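Gamma-glutamylcyclotransferase (Homo sapiens, PDB 3CRY) catalyses the release of 5-oxoproline from gamma-glutamyl dipeptides, may contribute to glutathione homeostasis, and induces cytochrome c release from mitochondria. Local coordinates at residues V43-F53 / A69-W80. The protein carries 1 engineered substitution. Residues are numbered along the deposited sequence; the frame is centred on the assembly and turned at random.
Sequences VARLQDFKLDF and ATIFQSPGDEVW
Arg45 lies across one face of the Trp80 indole. Arg45 CB sits 3.5 Å from the centroid of the Trp80 six-membered ring, almost on the ring normal. Arg45 CG is anti to the backbone N (chi1 170°), which lays the chain over the indole; a bend at chi3 precedes the guanidinium. Arg45 NH1 forms a salt bridge with Glu78 OE2 at 3.2 Å, in the guanidinium plane. Trp80 NE1 bonds the same OE2, from the same face of the carboxylate. With an alanine at Trp80 the indole N-H is gone, and Arg45 would probably lose the surface it lies on, with Glu78 OE2 held by Arg45 alone of the two.

Both segments turn a corner, at 47-48 and at 75-76. Strands 43-46 and 77-80 pair antiparallel in the five-strand sheet, while 49-53 and 69-74 form a hairpin in the three-strand one. At the bend Asp48 OD1 takes a nearly straight bond from Gly76 N, 2.8 Å long, in the type II turn from Ser74 to Asp77.

The tight part is packed by aliphatic carbons round the Phe49 ring. This ring is sandwiched between Gln73 CG and Leu46 CD2, and Leu46 CD2 meets Ile71 CD1 at 3.6 Å. The Gln73 amide continues to Tyr105 of the second subunit, so this corner reaches the dimer interface.

The solvent side is looser. Lys50 runs beside Phe72, Lys50 CD 3.8 Å from Phe72 CZ. Lys50 NZ stays 4.3 Å from Asp77 OD1, and a water that donates to Asp77 OD2 accepts only a weak bond from Lys50 NZ.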
ATOM      1  N   VAL A  43      -6.675  -7.616 -19.600  1.00  9.50           N
ATOM      2  CA  VAL A  43      -6.383  -8.570 -18.536  1.00  9.34           C
ATOM      3  C   VAL A  43      -4.889  -8.468 -18.238  1.00  9.37           C
ATOM      4  O   VAL A  43      -4.086  -8.278 -19.154  1.00 10.44           O
ATOM      5  CB  VAL A  43      -6.708 -10.005 -18.999  1.00  9.56           C
ATOM      6  CG1 VAL A  43      -6.300 -11.031 -17.944  1.00 11.21           C
ATOM      7  CG2 VAL A  43      -8.210 -10.124 -19.289  1.00  9.73           C
ATOM      8  N   ALA A  44      -4.525  -8.571 -16.969  1.00  8.32           N
ATOM      9  CA  ALA A  44      -3.108  -8.453 -16.594  1.00  8.16           C
ATOM     10  C   ALA A  44      -2.743  -9.252 -15.348  1.00  8.55           C
ATOM     11  O   ALA A  44      -3.615  -9.574 -14.522  1.00  8.75           O
ATOM     12  CB  ALA A  44      -2.713  -6.979 -16.441  1.00  8.14           C
ATOM     13  N   ARG A  45      -1.441  -9.543 -15.218  1.00  8.69           N
ATOM     14  CA  ARG A  45      -0.912 -10.336 -14.109  1.00  9.33           C
ATOM     15  C   ARG A  45      -0.044  -9.480 -13.191  1.00  8.99           C
ATOM     16  O   ARG A  45       0.868  -8.779 -13.656  1.00  8.68           O
ATOM     17  CB  ARG A  45      -0.092 -11.529 -14.653  1.00  9.73           C
ATOM     18  CG  ARG A  45       0.693 -12.286 -13.578  1.00 10.30           C
ATOM     19  CD  ARG A  45       1.201 -13.677 -13.988  1.00 12.75           C
ATOM     20  NE  ARG A  45       1.919 -13.716 -15.259  1.00 17.22           N
ATOM     21  CZ  ARG A  45       2.282 -14.850 -15.869  1.00 21.84           C
ATOM     22  NH1 ARG A  45       1.997 -16.039 -15.325  1.00 22.32           N
ATOM     23  NH2 ARG A  45       2.938 -14.814 -17.027  1.00 23.66           N
ATOM     24  N   LEU A  46      -0.337  -9.536 -11.888  1.00  8.60           N
ATOM     25  CA  LEU A  46       0.522  -8.928 -10.888  1.00  8.65           C
ATOM     26  C   LEU A  46       1.456  -9.997 -10.316  1.00  8.66           C
ATOM     27  O   LEU A  46       1.022 -10.943  -9.649  1.00  7.93           O
ATOM     28  CB  LEU A  46      -0.309  -8.201  -9.811  1.00  7.75           C
ATOM     29  CG  LEU A  46       0.467  -7.548  -8.659  1.00  7.81           C
ATOM     30  CD1 LEU A  46       1.393  -6.436  -9.136  1.00  9.57           C
ATOM     31  CD2 LEU A  46      -0.517  -7.033  -7.598  1.00  9.81           C
ATOM     32  N   GLN A  47       2.747  -9.843 -10.609  1.00  9.03           N
ATOM     33  CA  GLN A  47       3.756 -10.802 -10.163  1.00  9.87           C
ATOM     34  C   GLN A  47       4.105 -10.594  -8.675  1.00  9.18           C
ATOM     35  O   GLN A  47       4.170  -9.452  -8.193  1.00  9.88           O
ATOM     36  CB  GLN A  47       4.999 -10.660 -11.070  1.00 11.01           C
ATOM     37  CG  GLN A  47       5.853 -11.914 -11.245  1.00 14.72           C
ATOM     38  CD  GLN A  47       5.062 -13.119 -11.734  1.00 18.87           C
ATOM     39  OE1 GLN A  47       4.844 -14.055 -10.978  1.00 20.93           O
ATOM     40  NE2 GLN A  47       4.596 -13.078 -12.980  1.00 19.49           N
ATOM     41  N   ASP A  48       4.327 -11.686  -7.948  1.00  8.45           N
ATOM     42  CA  ASP A  48       4.842 -11.664  -6.588  1.00  8.95           C
ATOM     43  C   ASP A  48       3.877 -11.028  -5.567  1.00  8.78           C
ATOM     44  O   ASP A  48       4.300 -10.402  -4.588  1.00  8.55           O
ATOM     45  CB  ASP A  48       6.250 -11.026  -6.516  1.00  8.87           C
ATOM     46  CG  ASP A  48       7.263 -11.717  -7.444  1.00 12.27           C
ATOM     47  OD1 ASP A  48       7.349 -12.963  -7.417  1.00 14.73           O
ATOM     48  OD2 ASP A  48       7.940 -11.009  -8.226  1.00 16.21           O
ATOM     49  N   PHE A  49       2.579 -11.245  -5.791  1.00  8.39           N
ATOM     50  CA  PHE A  49       1.538 -10.951  -4.802  1.00  8.13           C
ATOM     51  C   PHE A  49       0.630 -12.170  -4.691  1.00  8.26           C
ATOM     52  O   PHE A  49       0.558 -12.984  -5.642  1.00  7.90           O
ATOM     53  CB  PHE A  49       0.669  -9.769  -5.247  1.00  7.66           C
ATOM     54  CG  PHE A  49       1.277  -8.402  -4.995  1.00  8.08           C
ATOM     55  CD1 PHE A  49       2.314  -7.925  -5.796  1.00  8.31           C
ATOM     56  CD2 PHE A  49       0.757  -7.566  -3.988  1.00  9.96           C
ATOM     57  CE1 PHE A  49       2.850  -6.650  -5.587  1.00  7.88           C
ATOM     58  CE2 PHE A  49       1.298  -6.299  -3.780  1.00  8.31           C
ATOM     59  CZ  PHE A  49       2.327  -5.842  -4.582  1.00  7.52           C
ATOM     60  N   LYS A  50      -0.057 -12.285  -3.554  1.00  8.35           N
ATOM     61  CA  LYS A  50      -0.979 -13.398  -3.282  1.00  9.82           C
ATOM     62  C   LYS A  50      -2.338 -12.838  -2.879  1.00  8.51           C
ATOM     63  O   LYS A  50      -2.408 -11.833  -2.144  1.00  8.75           O
ATOM     64  CB  LYS A  50      -0.420 -14.286  -2.164  1.00  9.97           C
ATOM     65  CG  LYS A  50      -1.295 -15.472  -1.781  1.00 12.08           C
ATOM     66  CD  LYS A  50      -0.641 -16.294  -0.650  1.00 14.80           C
ATOM     67  CE  LYS A  50      -1.450 -17.546  -0.313  1.00 20.39           C
ATOM     68  NZ  LYS A  50      -1.133 -18.652  -1.259  1.00 25.90           N
ATOM     69  N   LEU A  51      -3.407 -13.484  -3.341  1.00  7.64           N
ATOM     70  CA  LEU A  51      -4.780 -13.082  -3.021  1.00  7.31           C
ATOM     71  C   LEU A  51      -5.192 -13.629  -1.641  1.00  7.44           C
ATOM     72  O   LEU A  51      -4.893 -14.783  -1.300  1.00  7.56           O
ATOM     73  CB  LEU A  51      -5.728 -13.637  -4.110  1.00  7.39           C
ATOM     74  CG  LEU A  51      -7.220 -13.291  -4.023  1.00  8.37           C
ATOM     75  CD1 LEU A  51      -7.469 -11.833  -4.355  1.00  9.49           C
ATOM     76  CD2 LEU A  51      -8.009 -14.185  -4.963  1.00  8.45           C
ATOM     77  N   ASP A  52      -5.889 -12.819  -0.848  1.00  6.75           N
ATOM     78  CA  ASP A  52      -6.383 -13.256   0.456  1.00  6.44           C
ATOM     79  C   ASP A  52      -7.761 -12.606   0.642  1.00  6.31           C
ATOM     80  O   ASP A  52      -8.187 -11.772  -0.182  1.00  6.35           O
ATOM     81  CB  ASP A  52      -5.417 -12.843   1.581  1.00  6.03           C
ATOM     82  CG  ASP A  52      -5.666 -13.569   2.902  1.00  9.15           C
ATOM     83  OD1 ASP A  52      -6.426 -14.571   2.965  1.00 10.79           O
ATOM     84  OD2 ASP A  52      -5.093 -13.099   3.908  1.00 10.21           O
ATOM     85  N   PHE A  53      -8.474 -13.030   1.685  1.00  6.20           N
ATOM     86  CA  PHE A  53      -9.769 -12.431   2.054  1.00  6.07           C
ATOM     87  C   PHE A  53      -9.785 -12.152   3.536  1.00  6.20           C
ATOM     88  O   PHE A  53      -9.282 -12.949   4.325  1.00  7.05           O
ATOM     89  CB  PHE A  53     -10.964 -13.345   1.664  1.00  5.82           C
ATOM     90  CG  PHE A  53     -11.061 -13.592   0.179  1.00  5.15           C
ATOM     91  CD1 PHE A  53     -10.240 -14.546  -0.437  1.00  5.31           C
ATOM     92  CD2 PHE A  53     -11.904 -12.817  -0.620  1.00  5.75           C
ATOM     93  CE1 PHE A  53     -10.289 -14.748  -1.821  1.00  6.77           C
ATOM     94  CE2 PHE A  53     -11.984 -13.024  -2.013  1.00  5.08           C
ATOM     95  CZ  PHE A  53     -11.167 -13.993  -2.619  1.00  6.21           C
ATOM     96  N   ALA A  69     -11.759  -8.993  -0.587  1.00  6.47           N
ATOM     97  CA  ALA A  69     -10.488  -9.333  -1.211  1.00  5.85           C
ATOM     98  C   ALA A  69      -9.375  -8.360  -0.850  1.00  5.87           C
ATOM     99  O   ALA A  69      -9.596  -7.153  -0.788  1.00  6.18           O
ATOM    100  CB  ALA A  69     -10.635  -9.393  -2.744  1.00  6.17           C
ATOM    101  N   THR A  70      -8.183  -8.910  -0.675  1.00  5.98           N
ATOM    102  CA  THR A  70      -6.957  -8.099  -0.525  1.00  5.63           C
ATOM    103  C   THR A  70      -5.774  -8.835  -1.153  1.00  5.94           C
ATOM    104  O   THR A  70      -5.897 -10.000  -1.555  1.00  5.81           O
ATOM    105  CB  THR A  70      -6.698  -7.722   0.959  1.00  6.59           C
ATOM    106  OG1 THR A  70      -5.598  -6.787   1.044  1.00  6.64           O
ATOM    107  CG2 THR A  70      -6.352  -8.990   1.799  1.00  5.79           C
ATOM    108  N   ILE A  71      -4.643  -8.152  -1.277  1.00  5.51           N
ATOM    109  CA  ILE A  71      -3.417  -8.770  -1.834  1.00  6.04           C
ATOM    110  C   ILE A  71      -2.246  -8.365  -0.959  1.00  6.82           C
ATOM    111  O   ILE A  71      -2.282  -7.311  -0.288  1.00  7.23           O
ATOM    112  CB  ILE A  71      -3.150  -8.373  -3.311  1.00  6.10           C
ATOM    113  CG1 ILE A  71      -3.075  -6.836  -3.474  1.00  7.93           C
ATOM    114  CG2 ILE A  71      -4.240  -8.988  -4.245  1.00  6.29           C
ATOM    115  CD1 ILE A  71      -2.725  -6.329  -4.897  1.00  6.55           C
ATOM    116  N   PHE A  72      -1.229  -9.219  -0.925  1.00  6.28           N
ATOM    117  CA  PHE A  72      -0.014  -8.878  -0.179  1.00  8.10           C
ATOM    118  C   PHE A  72       1.220  -9.436  -0.880  1.00  8.30           C
ATOM    119  O   PHE A  72       1.113 -10.373  -1.678  1.00  8.29           O
ATOM    120  CB  PHE A  72      -0.118  -9.296   1.296  1.00  8.65           C
ATOM    121  CG  PHE A  72      -0.211 -10.795   1.528  1.00  9.65           C
ATOM    122  CD1 PHE A  72       0.934 -11.603   1.473  1.00 11.92           C
ATOM    123  CD2 PHE A  72      -1.436 -11.386   1.856  1.00 12.29           C
ATOM    124  CE1 PHE A  72       0.846 -12.985   1.718  1.00 13.49           C
ATOM    125  CE2 PHE A  72      -1.534 -12.763   2.107  1.00 13.56           C
ATOM    126  CZ  PHE A  72      -0.402 -13.561   2.038  1.00 12.46           C
ATOM    127  N   GLN A  73       2.377  -8.826  -0.635  1.00  8.02           N
ATOM    128  CA  GLN A  73       3.601  -9.256  -1.331  1.00  8.86           C
ATOM    129  C   GLN A  73       4.057 -10.656  -0.911  1.00  9.44           C
ATOM    130  O   GLN A  73       4.146 -10.974   0.289  1.00 10.30           O
ATOM    131  CB  GLN A  73       4.694  -8.194  -1.150  1.00  9.07           C
ATOM    132  CG  GLN A  73       4.372  -6.940  -1.950  1.00  9.05           C
ATOM    133  CD  GLN A  73       5.151  -5.749  -1.500  1.00 10.91           C
ATOM    134  OE1 GLN A  73       5.091  -5.368  -0.321  1.00 11.74           O
ATOM    135  NE2 GLN A  73       5.888  -5.138  -2.438  1.00 10.90           N
ATOM    136  N   SER A  74       4.319 -11.491  -1.912  1.00  9.70           N
ATOM    137  CA  SER A  74       4.662 -12.901  -1.703  1.00 10.72           C
ATOM    138  C   SER A  74       5.472 -13.400  -2.907  1.00 11.19           C
ATOM    139  O   SER A  74       4.900 -13.689  -3.969  1.00 10.59           O
ATOM    140  CB  SER A  74       3.370 -13.718  -1.536  1.00 10.50           C
ATOM    141  OG  SER A  74       3.625 -15.058  -1.128  1.00 11.21           O
ATOM    142  N   PRO A  75       6.812 -13.459  -2.776  1.00 12.22           N
ATOM    143  CA  PRO A  75       7.636 -13.850  -3.925  1.00 12.64           C
ATOM    144  C   PRO A  75       7.213 -15.190  -4.525  1.00 12.51           C
ATOM    145  O   PRO A  75       7.042 -16.154  -3.784  1.00 12.80           O
ATOM    146  CB  PRO A  75       9.041 -13.995  -3.321  1.00 12.38           C
ATOM    147  CG  PRO A  75       9.039 -13.042  -2.158  1.00 13.88           C
ATOM    148  CD  PRO A  75       7.631 -13.121  -1.592  1.00 13.30           C
ATOM    149  N   GLY A  76       7.051 -15.237  -5.846  1.00 12.95           N
ATOM    150  CA  GLY A  76       6.708 -16.499  -6.518  1.00 12.86           C
ATOM    151  C   GLY A  76       5.232 -16.742  -6.769  1.00 13.40           C
ATOM    152  O   GLY A  76       4.878 -17.609  -7.583  1.00 13.73           O
ATOM    153  N   ASP A  77       4.378 -16.003  -6.054  1.00 12.24           N
ATOM    154  CA  ASP A  77       2.924 -16.058  -6.245  1.00 11.88           C
ATOM    155  C   ASP A  77       2.484 -15.055  -7.312  1.00 11.12           C
ATOM    156  O   ASP A  77       3.270 -14.230  -7.753  1.00 10.93           O
ATOM    157  CB  ASP A  77       2.204 -15.780  -4.923  1.00 12.16           C
ATOM    158  CG  ASP A  77       2.196 -16.981  -3.996  1.00 14.99           C
ATOM    159  OD1 ASP A  77       1.710 -18.058  -4.420  1.00 17.38           O
ATOM    160  OD2 ASP A  77       2.667 -16.862  -2.845  1.00 16.56           O
ATOM    161  N   GLU A  78       1.227 -15.126  -7.744  1.00 10.02           N
ATOM    162  CA  GLU A  78       0.745 -14.118  -8.679  1.00  9.66           C
ATOM    163  C   GLU A  78      -0.751 -13.913  -8.504  1.00  9.53           C
ATOM    164  O   GLU A  78      -1.439 -14.784  -7.960  1.00  8.97           O
ATOM    165  CB  GLU A  78       1.072 -14.479 -10.138  1.00 10.79           C
ATOM    166  CG  GLU A  78       0.399 -15.747 -10.606  1.00 13.65           C
ATOM    167  CD  GLU A  78       1.029 -16.315 -11.877  1.00 17.29           C
ATOM    168  OE1 GLU A  78       2.287 -16.304 -12.014  1.00 19.94           O
ATOM    169  OE2 GLU A  78       0.254 -16.780 -12.737  1.00 17.54           O
ATOM    170  N   VAL A  79      -1.217 -12.745  -8.940  1.00  8.97           N
ATOM    171  CA  VAL A  79      -2.636 -12.400  -8.923  1.00  8.32           C
ATOM    172  C   VAL A  79      -3.008 -11.893 -10.320  1.00  7.99           C
ATOM    173  O   VAL A  79      -2.345 -10.980 -10.838  1.00  8.43           O
ATOM    174  CB  VAL A  79      -2.924 -11.292  -7.864  1.00  7.96           C
ATOM    175  CG1 VAL A  79      -4.345 -10.741  -8.008  1.00  8.87           C
ATOM    176  CG2 VAL A  79      -2.720 -11.833  -6.459  1.00  9.48           C
ATOM    177  N   TRP A  80      -4.043 -12.482 -10.924  1.00  6.63           N
ATOM    178  CA  TRP A  80      -4.573 -11.976 -12.195  1.00  6.70           C
ATOM    179  C   TRP A  80      -5.756 -11.058 -11.942  1.00  6.17           C
ATOM    180  O   TRP A  80      -6.535 -11.272 -11.008  1.00  6.34           O
ATOM    181  CB  TRP A  80      -5.011 -13.128 -13.097  1.00  7.49           C
ATOM    182  CG  TRP A  80      -3.846 -13.837 -13.765  1.00  7.85           C
ATOM    183  CD1 TRP A  80      -3.127 -14.890 -13.270  1.00  9.12           C
ATOM    184  CD2 TRP A  80      -3.294 -13.535 -15.049  1.00  7.91           C
ATOM    185  NE1 TRP A  80      -2.159 -15.272 -14.178  1.00  9.78           N
ATOM    186  CE2 TRP A  80      -2.240 -14.451 -15.276  1.00  9.85           C
ATOM    187  CE3 TRP A  80      -3.588 -12.581 -16.035  1.00  9.69           C
ATOM    188  CZ2 TRP A  80      -1.474 -14.434 -16.451  1.00  9.13           C
ATOM    189  CZ3 TRP A  80      -2.807 -12.566 -17.211  1.00 10.25           C
ATOM    190  CH2 TRP A  80      -1.777 -13.499 -17.398  1.00  9.78           C
TER
HETATM  191  O   HOH W   1       2.236 -18.788  -1.098  1.00 27.64           O
HETATM  192  O   HOH W   2      -2.813 -15.511  -5.480  1.00 10.70           O